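Local coordinates for protein O-succinylhomoserine sulfhydrylase (Mycobacterium tuberculosis, PDB 3NDN) that probably makes L-homocysteine from O-succinyl-L-homoserine and hydrogen sulfide, using pyridoxal 5'-phosphate, in the methionine biosynthesis pathway, at residues 131-136 with 169-174; 108-113 with 138-143. All coordinates share one frame; numbering follows the deposited sequence.

Overall arrangement
Helix 131-143 serves both contacts, resting on interior strand 169-173 in contact 1 and on helix 105-114 in contact 2. The two helices pack on one face of the seven-stranded sheet that includes this strand. The contact centres are about 9 Å apart, and both reach a second subunit. Probable hydrogen bonds from Leu141 N to Val136 O and Ile140 N to Val135 O join them, each spanning five residues, as in a pi-type turn. Val109 of segment 108-113 packs on contact 1, CG1 4.0 Å from Phe171 CZ and CG2 4.1 Å from Cys133 SG. Asp202 touches contact 1 and probably, as in relatives, pairs with the cofactor's pyridine nitrogen. Contact 1 would then back the site of Lys227, the predicted cofactor lysine.

Contact 1: residues 131-136 with 169-174; sequences GSCFVV and AVFFET
Cys133 packs against Phe171 and Glu173 in a small, buried helix-on-sheet contact. Helix 131-143 lies here against strand 169-173, an interior strand of the seven-stranded sheet in the PLP-binding domain. The closest CA atoms, those of Cys133 and Phe172, are 9.5 Å apart. Cys133 points at the strand. Phe171 and Glu173, two residues apart, both point back at the helix, while Phe172 between them packs on helix 185-194 across the sheet.

Cys133 CB rests 4.0 Å from Phe171 CE2, approaching the ring obliquely. The sulfur lies farther round, at the ring edge. SG is 5.4 Å from the ring centroid and 76° off the ring normal, a sulfur-aromatic contact. Phe171 CG is anti to the backbone N (chi1 180°), which extends the ring from the strand towards the cysteine.

Glu173 reaches the same cysteine with its carboxylate. OE2 is 3.9 Å from Cys133 SG, a van der Waals approach. The chain is extended beyond CG (chi2 160°), which carries the acid from the strand to the start of the helix. There OE2 accepts a hydrogen bond from Phe130 N, just before the helix. Asp202 of strand 198-202 touches all three side chains. Met106 of helix 105-114 also packs on Cys133.

The contact combines two chemistries. Phe171 gives the cysteine an apolar and sulfur-aromatic seat. Glu173 ties the strand to the backbone at the helix start, where the helix dipole would probably favour its negative charge.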
ATOM      1  N   GLY A 131      16.414  26.644  -0.169  1.00 36.35           N
ATOM      2  CA  GLY A 131      17.310  26.482   0.991  1.00 35.98           C
ATOM      3  C   GLY A 131      18.320  25.344   0.932  1.00 35.81           C
ATOM      4  O   GLY A 131      19.544  25.581   0.997  1.00 36.34           O
ATOM      5  N   SER A 132      17.818  24.111   0.830  1.00 34.62           N
ATOM      6  CA  SER A 132      18.669  22.918   0.751  1.00 34.64           C
ATOM      7  C   SER A 132      19.576  22.872  -0.495  1.00 34.15           C
ATOM      8  O   SER A 132      20.700  22.368  -0.414  1.00 34.49           O
ATOM      9  CB  SER A 132      17.831  21.644   0.854  1.00 34.04           C
ATOM     10  OG  SER A 132      17.342  21.444   2.170  1.00 34.96           O
ATOM     11  N   CYS A 133      19.093  23.359  -1.641  1.00 33.93           N
ATOM     12  CA  CYS A 133      19.960  23.480  -2.833  1.00 34.20           C
ATOM     13  C   CYS A 133      21.168  24.415  -2.591  1.00 34.51           C
ATOM     14  O   CYS A 133      22.279  24.123  -3.054  1.00 34.10           O
ATOM     15  CB  CYS A 133      19.182  23.933  -4.075  1.00 34.76           C
ATOM     16  SG  CYS A 133      17.889  22.768  -4.628  1.00 33.79           S
ATOM     17  N   PHE A 134      20.941  25.528  -1.884  1.00 34.79           N
ATOM     18  CA  PHE A 134      22.021  26.465  -1.535  1.00 36.22           C
ATOM     19  C   PHE A 134      23.047  25.797  -0.613  1.00 36.16           C
ATOM     20  O   PHE A 134      24.256  25.943  -0.829  1.00 36.99           O
ATOM     21  CB  PHE A 134      21.479  27.782  -0.918  1.00 36.15           C
ATOM     22  CG  PHE A 134      22.557  28.819  -0.627  1.00 38.74           C
ATOM     23  CD1 PHE A 134      23.014  29.676  -1.635  1.00 39.65           C
ATOM     24  CD2 PHE A 134      23.104  28.943   0.652  1.00 39.48           C
ATOM     25  CE1 PHE A 134      24.015  30.633  -1.379  1.00 42.68           C
ATOM     26  CE2 PHE A 134      24.117  29.896   0.918  1.00 41.78           C
ATOM     27  CZ  PHE A 134      24.564  30.736  -0.098  1.00 42.24           C
ATOM     28  N   VAL A 135      22.571  25.042   0.381  1.00 35.90           N
ATOM     29  CA  VAL A 135      23.459  24.325   1.321  1.00 36.15           C
ATOM     30  C   VAL A 135      24.339  23.304   0.582  1.00 35.78           C
ATOM     31  O   VAL A 135      25.526  23.182   0.881  1.00 36.20           O
ATOM     32  CB  VAL A 135      22.675  23.615   2.467  1.00 36.36           C
ATOM     33  CG1 VAL A 135      23.605  22.736   3.309  1.00 36.90           C
ATOM     34  CG2 VAL A 135      21.946  24.623   3.343  1.00 35.81           C
ATOM     35  N   VAL A 136      23.754  22.600  -0.390  1.00 34.60           N
ATOM     36  CA  VAL A 136      24.487  21.643  -1.235  1.00 34.43           C
ATOM     37  C   VAL A 136      25.614  22.359  -2.019  1.00 35.10           C
ATOM     38  O   VAL A 136      26.745  21.873  -2.064  1.00 34.68           O
ATOM     39  CB  VAL A 136      23.536  20.884  -2.234  1.00 34.04           C
ATOM     40  CG1 VAL A 136      24.319  20.212  -3.359  1.00 34.32           C
ATOM     41  CG2 VAL A 136      22.675  19.844  -1.509  1.00 33.50           C
ATOM     42  N   ALA A 169      30.212  22.536 -14.423  1.00 38.29           N
ATOM     43  CA  ALA A 169      28.749  22.569 -14.249  1.00 37.69           C
ATOM     44  C   ALA A 169      28.189  23.968 -13.996  1.00 37.16           C
ATOM     45  O   ALA A 169      28.873  24.823 -13.441  1.00 37.22           O
ATOM     46  CB  ALA A 169      28.306  21.601 -13.137  1.00 36.54           C
ATOM     47  N   VAL A 170      26.940  24.170 -14.432  1.00 36.55           N
ATOM     48  CA  VAL A 170      26.130  25.361 -14.151  1.00 35.96           C
ATOM     49  C   VAL A 170      24.781  24.892 -13.540  1.00 35.74           C
ATOM     50  O   VAL A 170      24.169  23.943 -14.051  1.00 35.47           O
ATOM     51  CB  VAL A 170      25.895  26.171 -15.453  1.00 36.59           C
ATOM     52  CG1 VAL A 170      24.694  27.129 -15.337  1.00 36.67           C
ATOM     53  CG2 VAL A 170      27.184  26.952 -15.853  1.00 36.32           C
ATOM     54  N   PHE A 171      24.331  25.532 -12.457  1.00 35.39           N
ATOM     55  CA  PHE A 171      23.043  25.169 -11.801  1.00 35.01           C
ATOM     56  C   PHE A 171      22.192  26.420 -11.499  1.00 35.11           C
ATOM     57  O   PHE A 171      22.708  27.383 -10.941  1.00 35.06           O
ATOM     58  CB  PHE A 171      23.310  24.394 -10.495  1.00 34.48           C
ATOM     59  CG  PHE A 171      22.050  23.982  -9.744  1.00 34.65           C
ATOM     60  CD1 PHE A 171      21.234  22.967 -10.226  1.00 34.64           C
ATOM     61  CD2 PHE A 171      21.673  24.631  -8.569  1.00 35.87           C
ATOM     62  CE1 PHE A 171      20.056  22.593  -9.545  1.00 35.04           C
ATOM     63  CE2 PHE A 171      20.503  24.255  -7.873  1.00 37.09           C
ATOM     64  CZ  PHE A 171      19.696  23.234  -8.369  1.00 34.44           C
ATOM     65  N   PHE A 172      20.897  26.401 -11.853  1.00 34.26           N
ATOM     66  CA  PHE A 172      19.945  27.458 -11.440  1.00 34.38           C
ATOM     67  C   PHE A 172      18.483  26.955 -11.425  1.00 33.95           C
ATOM     68  O   PHE A 172      18.194  25.905 -12.004  1.00 33.19           O
ATOM     69  CB  PHE A 172      20.067  28.731 -12.314  1.00 34.50           C
ATOM     70  CG  PHE A 172      19.798  28.513 -13.803  1.00 34.68           C
ATOM     71  CD1 PHE A 172      18.504  28.585 -14.318  1.00 33.24           C
ATOM     72  CD2 PHE A 172      20.855  28.279 -14.689  1.00 34.91           C
ATOM     73  CE1 PHE A 172      18.250  28.389 -15.693  1.00 34.99           C
ATOM     74  CE2 PHE A 172      20.623  28.080 -16.067  1.00 34.58           C
ATOM     75  CZ  PHE A 172      19.313  28.136 -16.578  1.00 33.07           C
ATOM     76  N   GLU A 173      17.604  27.705 -10.749  1.00 34.17           N
ATOM     77  CA  GLU A 173      16.136  27.536 -10.806  1.00 34.78           C
ATOM     78  C   GLU A 173      15.525  28.767 -11.481  1.00 34.85           C
ATOM     79  O   GLU A 173      16.032  29.882 -11.296  1.00 35.22           O
ATOM     80  CB  GLU A 173      15.524  27.456  -9.399  1.00 34.78           C
ATOM     81  CG  GLU A 173      16.031  26.331  -8.492  1.00 37.96           C
ATOM     82  CD  GLU A 173      15.759  26.602  -7.003  1.00 43.08           C
ATOM     83  OE1 GLU A 173      14.778  27.325  -6.678  1.00 45.15           O
ATOM     84  OE2 GLU A 173      16.530  26.091  -6.157  1.00 43.02           O
ATOM     85  N   THR A 174      14.444  28.572 -12.248  1.00 34.15           N
ATOM     86  CA  THR A 174      13.660  29.698 -12.804  1.00 34.20           C
ATOM     87  C   THR A 174      12.189  29.300 -13.041  1.00 33.50           C
ATOM     88  O   THR A 174      11.930  28.237 -13.597  1.00 32.78           O
ATOM     89  CB  THR A 174      14.299  30.320 -14.098  1.00 34.51           C
ATOM     90  OG1 THR A 174      13.549  31.476 -14.506  1.00 34.76           O
ATOM     91  CG2 THR A 174      14.355  29.319 -15.260  1.00 34.48           C
TER

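Contact 2: residues 108-113 with 138-143; sequences AVFTSL and SEILPR
Helices 105-114 and 131-143 run in broadly the same direction here, their local axes 12.0 Å apart at closest approach and crossing at -32°. The nearest CA atoms, those of Phe110 and Leu141, are 8.8 Å apart. Long side chains therefore bridge the gap.

Leu141 carries much of the contact by reaching two residues with its two methyl groups. Its CD2 lies 3.9 Å from Phe110 CE1, and its CD1 lies 4.1 Å from Leu113 CB. Ile140 adds a second touch on the same ring atom, with CG2 4.2 Å from Phe110 CE1. Leu141 CD2 and Ile140 CG2 both meet the ring obliquely. The side chains of Phe110 and Ile140 cross at about a right angle.

Phe110 leaves its helix with CG anti to the backbone N (chi1 172°). This swings the ring across to the partner helix, although its CB does not point straight there. Leu113, Ile140 and Leu141, by contrast, point toward the opposing helix.

Helix 138-143 has a wider, pi-type turn at 138-140 and a kink at Pro142, whose N makes no bond to the preceding turn. Leu141 sits just before that kink. Trp144 also packs on Phe110. Thr258 and His257 of a second subunit touch Phe110 and Ile140 respectively, so the contact adjoins a subunit interface.

The meeting surface is wholly apolar and its four touching residues are buried. Dispersion and exclusion of water would hold the helices together here, with Phe110 and Leu141 together spanning the wide spacing between the backbones.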
ATOM      1  N   ALA A 108      17.945  13.909  -6.228  1.00 28.92           N
ATOM      2  CA  ALA A 108      18.212  14.206  -7.645  1.00 28.71           C
ATOM      3  C   ALA A 108      19.219  15.358  -7.823  1.00 29.50           C
ATOM      4  O   ALA A 108      20.130  15.246  -8.628  1.00 28.93           O
ATOM      5  CB  ALA A 108      16.902  14.499  -8.430  1.00 28.09           C
ATOM      6  N   VAL A 109      19.032  16.453  -7.076  1.00 29.84           N
ATOM      7  CA  VAL A 109      19.938  17.598  -7.125  1.00 31.08           C
ATOM      8  C   VAL A 109      21.383  17.237  -6.731  1.00 31.08           C
ATOM      9  O   VAL A 109      22.329  17.546  -7.477  1.00 30.37           O
ATOM     10  CB  VAL A 109      19.426  18.785  -6.238  1.00 30.53           C
ATOM     11  CG1 VAL A 109      20.450  19.922  -6.203  1.00 31.69           C
ATOM     12  CG2 VAL A 109      18.080  19.277  -6.733  1.00 30.89           C
ATOM     13  N   PHE A 110      21.551  16.574  -5.577  1.00 31.33           N
ATOM     14  CA  PHE A 110      22.893  16.224  -5.091  1.00 31.71           C
ATOM     15  C   PHE A 110      23.590  15.209  -6.013  1.00 32.02           C
ATOM     16  O   PHE A 110      24.760  15.397  -6.387  1.00 31.80           O
ATOM     17  CB  PHE A 110      22.893  15.728  -3.617  1.00 31.67           C
ATOM     18  CG  PHE A 110      24.226  15.188  -3.182  1.00 32.82           C
ATOM     19  CD1 PHE A 110      25.275  16.060  -2.856  1.00 34.21           C
ATOM     20  CD2 PHE A 110      24.470  13.812  -3.190  1.00 32.91           C
ATOM     21  CE1 PHE A 110      26.533  15.574  -2.504  1.00 32.58           C
ATOM     22  CE2 PHE A 110      25.715  13.305  -2.837  1.00 34.21           C
ATOM     23  CZ  PHE A 110      26.762  14.183  -2.495  1.00 33.86           C
ATOM     24  N   THR A 111      22.878  14.149  -6.393  1.00 31.38           N
ATOM     25  CA  THR A 111      23.466  13.104  -7.238  1.00 31.77           C
ATOM     26  C   THR A 111      23.797  13.612  -8.659  1.00 31.67           C
ATOM     27  O   THR A 111      24.833  13.241  -9.217  1.00 32.44           O
ATOM     28  CB  THR A 111      22.606  11.805  -7.247  1.00 31.97           C
ATOM     29  OG1 THR A 111      22.502  11.304  -5.904  1.00 32.42           O
ATOM     30  CG2 THR A 111      23.214  10.725  -8.127  1.00 32.53           C
ATOM     31  N   SER A 112      22.960  14.490  -9.210  1.00 31.37           N
ATOM     32  CA  SER A 112      23.198  15.007 -10.575  1.00 30.78           C
ATOM     33  C   SER A 112      24.470  15.875 -10.603  1.00 31.50           C
ATOM     34  O   SER A 112      25.317  15.722 -11.504  1.00 31.22           O
ATOM     35  CB  SER A 112      21.991  15.768 -11.121  1.00 30.74           C
ATOM     36  OG  SER A 112      21.748  16.979 -10.412  1.00 29.05           O
ATOM     37  N   LEU A 113      24.588  16.762  -9.610  1.00 31.44           N
ATOM     38  CA  LEU A 113      25.763  17.620  -9.448  1.00 32.71           C
ATOM     39  C   LEU A 113      27.020  16.846  -9.056  1.00 33.17           C
ATOM     40  O   LEU A 113      28.113  17.126  -9.581  1.00 33.91           O
ATOM     41  CB  LEU A 113      25.490  18.745  -8.444  1.00 32.97           C
ATOM     42  CG  LEU A 113      24.482  19.807  -8.873  1.00 33.39           C
ATOM     43  CD1 LEU A 113      24.135  20.726  -7.701  1.00 33.85           C
ATOM     44  CD2 LEU A 113      24.997  20.630 -10.072  1.00 35.20           C
ATOM     45  N   SER A 138      26.976  25.542  -1.517  1.00 39.38           N
ATOM     46  CA  SER A 138      27.879  26.405  -0.750  1.00 40.62           C
ATOM     47  C   SER A 138      28.695  25.678   0.320  1.00 41.06           C
ATOM     48  O   SER A 138      29.816  26.110   0.633  1.00 41.24           O
ATOM     49  CB  SER A 138      27.113  27.583  -0.121  1.00 40.70           C
ATOM     50  OG  SER A 138      26.289  27.133   0.950  1.00 42.57           O
ATOM     51  N   GLU A 139      28.151  24.588   0.881  1.00 40.48           N
ATOM     52  CA  GLU A 139      28.798  23.913   2.018  1.00 40.94           C
ATOM     53  C   GLU A 139      29.178  22.445   1.802  1.00 40.17           C
ATOM     54  O   GLU A 139      30.316  22.050   2.091  1.00 40.28           O
ATOM     55  CB  GLU A 139      27.942  24.030   3.285  1.00 41.41           C
ATOM     56  CG  GLU A 139      27.679  25.472   3.760  1.00 44.85           C
ATOM     57  CD  GLU A 139      26.713  25.533   4.939  1.00 49.53           C
ATOM     58  OE1 GLU A 139      26.647  24.563   5.719  1.00 50.83           O
ATOM     59  OE2 GLU A 139      26.016  26.559   5.098  1.00 53.71           O
ATOM     60  N   ILE A 140      28.229  21.630   1.331  1.00 38.21           N
ATOM     61  CA  ILE A 140      28.461  20.180   1.237  1.00 37.30           C
ATOM     62  C   ILE A 140      29.470  19.803   0.144  1.00 36.97           C
ATOM     63  O   ILE A 140      30.397  19.034   0.400  1.00 37.78           O
ATOM     64  CB  ILE A 140      27.128  19.376   1.109  1.00 36.57           C
ATOM     65  CG1 ILE A 140      26.284  19.556   2.381  1.00 37.25           C
ATOM     66  CG2 ILE A 140      27.411  17.880   0.837  1.00 35.91           C
ATOM     67  CD1 ILE A 140      24.860  18.939   2.322  1.00 37.71           C
ATOM     68  N   LEU A 141      29.304  20.335  -1.064  1.00 36.18           N
ATOM     69  CA  LEU A 141      30.243  20.029  -2.137  1.00 36.04           C
ATOM     70  C   LEU A 141      31.656  20.669  -1.955  1.00 36.50           C
ATOM     71  O   LEU A 141      32.659  20.007  -2.222  1.00 36.58           O
ATOM     72  CB  LEU A 141      29.634  20.321  -3.523  1.00 35.59           C
ATOM     73  CG  LEU A 141      28.583  19.299  -3.993  1.00 35.59           C
ATOM     74  CD1 LEU A 141      27.846  19.771  -5.249  1.00 35.63           C
ATOM     75  CD2 LEU A 141      29.203  17.915  -4.220  1.00 34.13           C
ATOM     76  N   PRO A 142      31.733  21.939  -1.505  1.00 36.75           N
ATOM     77  CA  PRO A 142      33.076  22.483  -1.208  1.00 38.24           C
ATOM     78  C   PRO A 142      33.848  21.742  -0.092  1.00 38.83           C
ATOM     79  O   PRO A 142      35.084  21.723  -0.120  1.00 39.50           O
ATOM     80  CB  PRO A 142      32.784  23.940  -0.825  1.00 37.93           C
ATOM     81  CG  PRO A 142      31.527  24.278  -1.639  1.00 38.55           C
ATOM     82  CD  PRO A 142      30.709  23.001  -1.473  1.00 36.52           C
ATOM     83  N   ARG A 143      33.145  21.114   0.857  1.00 38.85           N
ATOM     84  CA  ARG A 143      33.809  20.289   1.898  1.00 39.39           C
ATOM     85  C   ARG A 143      34.527  19.085   1.255  1.00 39.57           C
ATOM     86  O   ARG A 143      35.524  18.579   1.785  1.00 40.31           O
ATOM     87  CB  ARG A 143      32.807  19.839   2.987  1.00 38.75           C
ATOM     88  CG  ARG A 143      33.381  18.931   4.098  1.00 40.48           C
ATOM     89  CD  ARG A 143      32.332  18.664   5.191  1.00 40.62           C
ATOM     90  NE  ARG A 143      32.688  17.606   6.145  1.00 41.12           N
ATOM     91  CZ  ARG A 143      32.320  16.327   6.032  1.00 41.14           C
ATOM     92  NH1 ARG A 143      31.617  15.921   4.976  1.00 39.50           N
ATOM     93  NH2 ARG A 143      32.669  15.443   6.968  1.00 40.43           N
TER